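Local coordinates for protein heme peroxidase (Bacteroides thetaiotaomicron, PDB 2GVK) that probably uses heme and hydrogen peroxide to oxidise dyes and other substrates, as a member of the dye-decolorizing peroxidase family, at residues R54-R57 with N58-P61. Sequence-based numbering, arbitrary orientation. Where two conformers were deposited one is given.
Sequences RSMR and NRFP
N58 closes an i-to-i+4 turn onto R54 in the last turn of helix 38-59 of the N-terminal ferredoxin-like half, its N donating to R54 O at 2.9 Å. CB of N58 sits against the same carbonyl oxygen, while its amide ND2 reaches D158 O of a second subunit. R59 N repeats the bond to S55 O, 2.9 Å long and nearly in line with the C=O. R59 CG and CD run along S55 O, CD 3.7 Å from S55 OG, which hydrogen-bonds to D219 of the second subunit. The bend at chi3 (64°) then swings NE and the guanidinium beside the F60 ring, whose CE2 lies over the rim of one guanidinium face. In the conformer given, NH1 bridges to E123 of helix 118-131 and NE to D149 of the second subunit. F60 N gives the final helical bond, to M56 O, as F60 leaves helical geometry. The selenomethionine M56, bent at chi2 and chi3, brings CE to 3.8 Å from F60 CD2, and both side chains pack on L120. With alanine at F60 the ring would be gone, and M56 CE and the guanidinium would probably be freer to move. P61, whose N carries no hydrogen, ends the ladder: its CA rests 3.2 Å from R57 O.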
loop_
_atom_site.group_PDB
_atom_site.type_symbol
_atom_site.label_atom_id
_atom_site.label_comp_id
_atom_site.label_asym_id
_atom_site.label_seq_id
_atom_site.Cartn_x
_atom_site.Cartn_y
_atom_site.Cartn_z
ATOM N N ARG A 54 -22.941 4.705 -3.401
ATOM C CA ARG A 54 -22.713 3.348 -3.940
ATOM C C ARG A 54 -21.774 3.389 -5.122
ATOM O O ARG A 54 -20.932 2.538 -5.272
ATOM C CB ARG A 54 -24.030 2.689 -4.367
ATOM C CG ARG A 54 -24.772 2.001 -3.276
ATOM C CD ARG A 54 -25.860 1.072 -3.848
ATOM N NE ARG A 54 -26.986 1.826 -4.409
ATOM C CZ ARG A 54 -27.949 2.403 -3.678
ATOM N NH1 ARG A 54 -27.942 2.302 -2.356
ATOM N NH2 ARG A 54 -28.927 3.071 -4.272
ATOM N N SER A 55 -21.989 4.356 -6.007
ATOM C CA SER A 55 -21.162 4.501 -7.190
ATOM C C SER A 55 -19.686 4.703 -6.814
ATOM O O SER A 55 -18.795 3.964 -7.286
ATOM C CB SER A 55 -21.668 5.664 -8.045
ATOM O OG SER A 55 -20.836 5.865 -9.175
HETATM N N MSE A 56 -19.431 5.627 -5.897
HETATM C CA MSE A 56 -18.067 5.908 -5.471
HETATM C C MSE A 56 -17.412 4.688 -4.852
HETATM O O MSE A 56 -16.255 4.412 -5.113
HETATM C CB MSE A 56 -18.029 7.037 -4.468
HETATM C CG MSE A 56 -18.537 8.331 -4.969
HETATM SE SE MSE A 56 -17.568 9.017 -6.523
HETATM C CE MSE A 56 -15.863 8.952 -5.855
ATOM N N ARG A 57 -18.145 3.989 -3.987
ATOM C CA ARG A 57 -17.584 2.834 -3.270
ATOM C C ARG A 57 -17.412 1.622 -4.178
ATOM O O ARG A 57 -16.502 0.827 -3.985
ATOM C CB ARG A 57 -18.436 2.499 -2.073
ATOM C CG ARG A 57 -18.309 3.518 -0.977
ATOM C CD ARG A 57 -19.040 3.126 0.224
ATOM N NE ARG A 57 -18.980 4.166 1.198
ATOM C CZ ARG A 57 -19.737 4.231 2.295
ATOM N NH1 ARG A 57 -20.600 3.264 2.574
ATOM N NH2 ARG A 57 -19.611 5.274 3.127
ATOM N N ASN A 58 -18.261 1.505 -5.188
ATOM C CA ASN A 58 -18.132 0.453 -6.179
ATOM C C ASN A 58 -16.895 0.698 -7.056
ATOM O O ASN A 58 -16.128 -0.193 -7.315
ATOM C CB ASN A 58 -19.400 0.399 -7.041
ATOM C CG ASN A 58 -19.321 -0.620 -8.120
ATOM O OD1 ASN A 58 -18.923 -1.741 -7.882
ATOM N ND2 ASN A 58 -19.741 -0.240 -9.349
ATOM N N ARG A 59 -16.690 1.958 -7.444
ATOM C CA ARG A 59 -15.585 2.322 -8.317
ATOM C C ARG A 59 -14.242 2.315 -7.584
ATOM O O ARG A 59 -13.231 1.940 -8.150
ATOM C CB ARG A 59 -15.830 3.702 -8.920
ATOM C CG ARG A 59 -17.024 3.780 -9.853
ATOM C CD ARG A 59 -17.347 5.229 -10.215
ATOM N NE ARG A 59 -16.258 5.852 -10.977
ATOM C CZ ARG A 59 -16.152 7.165 -11.231
ATOM N NH1 ARG A 59 -17.042 8.016 -10.756
ATOM N NH2 ARG A 59 -15.130 7.620 -11.943
ATOM N N PHE A 60 -14.259 2.746 -6.316
ATOM C CA PHE A 60 -13.033 2.935 -5.509
ATOM C C PHE A 60 -13.189 2.316 -4.132
ATOM O O PHE A 60 -13.233 3.013 -3.128
ATOM C CB PHE A 60 -12.744 4.419 -5.379
ATOM C CG PHE A 60 -12.818 5.172 -6.707
ATOM C CD1 PHE A 60 -11.812 5.065 -7.616
ATOM C CD2 PHE A 60 -13.928 5.938 -7.024
ATOM C CE1 PHE A 60 -11.903 5.728 -8.880
ATOM C CE2 PHE A 60 -14.014 6.587 -8.247
ATOM C CZ PHE A 60 -12.997 6.453 -9.172
ATOM N N PRO A 61 -13.278 1.005 -4.087
ATOM C CA PRO A 61 -13.596 0.313 -2.846
ATOM C C PRO A 61 -12.569 0.479 -1.730
ATOM O O PRO A 61 -12.889 0.236 -0.585
ATOM C CB PRO A 61 -13.691 -1.157 -3.282
ATOM C CG PRO A 61 -13.007 -1.225 -4.590
ATOM C CD PRO A 61 -13.158 0.088 -5.224
#